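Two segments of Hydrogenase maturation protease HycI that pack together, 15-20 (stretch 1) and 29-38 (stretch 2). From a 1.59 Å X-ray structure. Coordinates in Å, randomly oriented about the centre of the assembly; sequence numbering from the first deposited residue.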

# COMPACT_ATOMS: atom_id res chain seq x y z
N VAL A 15 6.54 -5.36 6.00
CA VAL A 15 6.86 -4.03 5.52
C VAL A 15 5.58 -3.48 4.94
O VAL A 15 4.93 -4.18 4.15
CB VAL A 15 8.02 -4.05 4.48
CG1 VAL A 15 8.35 -2.60 4.03
CG2 VAL A 15 9.29 -4.73 5.06
N ILE A 16 5.18 -2.28 5.36
CA ILE A 16 4.03 -1.63 4.76
C ILE A 16 4.52 -0.39 4.03
O ILE A 16 5.23 0.42 4.60
CB ILE A 16 2.99 -1.27 5.82
CG1 ILE A 16 2.54 -2.58 6.51
CG2 ILE A 16 1.76 -0.62 5.15
CD1 ILE A 16 1.74 -2.34 7.72
N CYS A 17 4.17 -0.31 2.75
CA CYS A 17 4.70 0.70 1.82
C CYS A 17 3.57 1.55 1.32
O CYS A 17 2.76 1.04 0.53
CB CYS A 17 5.34 0.03 0.62
SG CYS A 17 6.88 -0.77 1.05
N GLY A 18 3.51 2.82 1.72
CA GLY A 18 2.47 3.71 1.19
C GLY A 18 2.93 4.36 -0.09
O GLY A 18 4.02 4.88 -0.19
N ILE A 19 2.08 4.34 -1.11
CA ILE A 19 2.37 4.89 -2.41
C ILE A 19 1.40 6.01 -2.64
O ILE A 19 0.21 5.87 -2.38
CB ILE A 19 2.20 3.82 -3.56
CG1 ILE A 19 3.18 2.66 -3.30
CG2 ILE A 19 2.52 4.42 -4.94
CD1 ILE A 19 2.88 1.50 -4.25
N GLY A 20 1.88 7.15 -3.14
CA GLY A 20 0.92 8.19 -3.52
C GLY A 20 1.58 9.55 -3.58
O GLY A 20 2.80 9.64 -3.56
N PHE A 29 -3.99 9.07 -0.78
CA PHE A 29 -4.42 7.95 0.09
C PHE A 29 -3.28 7.13 0.73
O PHE A 29 -3.23 7.01 1.95
CB PHE A 29 -5.32 7.00 -0.69
CG PHE A 29 -5.75 5.81 0.11
CD1 PHE A 29 -6.72 5.94 1.07
CD2 PHE A 29 -5.19 4.58 -0.14
CE1 PHE A 29 -7.11 4.83 1.84
CE2 PHE A 29 -5.58 3.47 0.61
CZ PHE A 29 -6.55 3.61 1.60
N GLY A 30 -2.39 6.59 -0.09
CA GLY A 30 -1.39 5.65 0.40
C GLY A 30 -0.42 6.32 1.36
O GLY A 30 -0.01 5.72 2.36
N VAL A 31 -0.05 7.57 1.06
CA VAL A 31 0.89 8.27 1.95
C VAL A 31 0.19 8.67 3.24
O VAL A 31 0.82 8.59 4.33
CB VAL A 31 1.57 9.46 1.26
CG1 VAL A 31 2.30 8.95 0.04
CG2 VAL A 31 0.58 10.51 0.88
N LEU A 32 -1.11 8.95 3.16
CA LEU A 32 -1.86 9.23 4.38
C LEU A 32 -1.80 8.01 5.27
O LEU A 32 -1.55 8.11 6.50
CB LEU A 32 -3.30 9.62 4.06
CG LEU A 32 -3.47 11.00 3.38
CD1 LEU A 32 -4.90 11.23 2.97
CD2 LEU A 32 -3.01 12.09 4.31
N VAL A 33 -1.99 6.83 4.66
CA VAL A 33 -2.03 5.61 5.46
C VAL A 33 -0.67 5.38 6.11
O VAL A 33 -0.61 5.12 7.33
CB VAL A 33 -2.43 4.40 4.63
CG1 VAL A 33 -2.28 3.11 5.46
CG2 VAL A 33 -3.89 4.52 4.20
N ALA A 34 0.39 5.55 5.32
CA ALA A 34 1.72 5.27 5.83
C ALA A 34 1.99 6.23 6.97
O ALA A 34 2.52 5.81 8.01
CB ALA A 34 2.76 5.41 4.72
N GLU A 35 1.63 7.51 6.81
CA GLU A 35 2.09 8.45 7.84
C GLU A 35 1.30 8.19 9.08
O GLU A 35 1.85 8.25 10.20
CB GLU A 35 1.97 9.91 7.37
CG GLU A 35 3.04 10.22 6.33
CD GLU A 35 4.46 10.11 6.91
OE1 GLU A 35 4.67 10.62 8.03
OE2 GLU A 35 5.35 9.50 6.27
N ARG A 36 0.06 7.77 8.93
CA ARG A 36 -0.72 7.52 10.10
C ARG A 36 -0.22 6.25 10.78
O ARG A 36 -0.17 6.18 12.03
CB ARG A 36 -2.20 7.41 9.75
CG ARG A 36 -3.07 7.10 10.95
CD ARG A 36 -3.05 8.26 11.96
NE ARG A 36 -4.11 8.10 12.95
CZ ARG A 36 -3.96 8.25 14.26
NH1 ARG A 36 -2.78 8.60 14.76
NH2 ARG A 36 -5.00 8.07 15.06
N LEU A 37 0.24 5.26 10.00
CA LEU A 37 0.68 4.03 10.62
C LEU A 37 1.93 4.30 11.45
O LEU A 37 2.15 3.63 12.48
CB LEU A 37 0.97 2.94 9.60
CG LEU A 37 -0.29 2.24 9.08
CD1 LEU A 37 0.06 1.37 7.86
CD2 LEU A 37 -0.86 1.40 10.26
N LYS A 38 2.72 5.29 11.02
CA LYS A 38 3.97 5.58 11.77
C LYS A 38 3.65 6.06 13.19
O LYS A 38 4.47 5.91 14.11
CB LYS A 38 4.81 6.60 11.01
CG LYS A 38 5.59 6.03 9.82
CD LYS A 38 6.28 7.15 9.05
CE LYS A 38 6.87 6.71 7.73
NZ LYS A 38 8.18 6.06 7.81
O HOH W 1 -2.30 6.86 -2.88

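A buried β-strand and the first turns of an α-helix pack here backbone to backbone through glycines, with no direct hydrogen bond between them, a water joining them at one end and an apolar side-chain contact at the other. The strand that enters with Val 15 and the helix that begins at Phe 29 run at 137° between their N-to-C directions, closer to antiparallel than to perpendicular, and their axes approach to 7.1 Å. The contact is small, 291 Å² summed over both sides.

The backbones come nearest, CA to CA, at Gly 18 and Gly 30, 4.4 Å apart. Such an approach leaves no room for a β-carbon on either residue. An ideal CB on Gly 18 would fall 2.3 Å from Gly 30 O and 2.7 Å from Ala 34 CB; one on Gly 30 would fall 2.0 Å from Ile 19 O. With hydrogen alone at these positions, two CA-H...O contacts form in opposite senses. Gly 18 CA lies 3.4 Å from Gly 30 O, with an angle of 131° at the hydrogen, and Gly 30 CA lies 3.2 Å from Ile 19 O, with an angle of 139°. Each glycine thus offers a CA hydrogen to a carbonyl of the other stretch. Gly 30 O is also engaged within the helix, accepting from Ala 34 N at 3.0 Å, so its contact with Gly 18 is additional to the regular helical hydrogen bond.

Water 1 bridges the two backbones beside this crossing. It accepts from Gly 30 N at 2.8 Å, and its oxygen lies 2.7 Å from Ile 19 O. Gly 30 N lies in the first turn of the helix, ahead of the regular i to i-4 bonds, and the water accepts from it. Ile 19 O therefore meets both the water and Gly 30 CA, although the side chain of Ile 19 points away from the helix.

Around the glycines, small side chains of the helix pack against the backbone of stretch 1, less closely. Ala 34, one turn after Gly 30, points toward the strand and sets its CB 3.9 Å from Gly 18 CA, a small side chain against a residue with none. Val 31 points sideways, yet its CG1 reaches 3.7 Å from Gly 20 N and 4.4 Å from Gly 18 O. Gly 20 has phi/psi of 159/-169, where a CB would jam against the preceding carbonyl O; the backbone conformation itself calls for glycine.

Farther along the helix, larger side chains span the gap. Ile 16 and Leu 37 both point toward the opposing stretch, and Ile 16 CG2 meets Leu 37 CD1 at 3.8 Å. Along the strand, Ile 16 points toward the helix, a CB on Gly 18 would do so too, and Cys 17 between them points away, the usual alternation. Gly 30, Ala 34 and Leu 37, spaced four and three residues apart, with Val 31 beside them, supply the helix side of the contact.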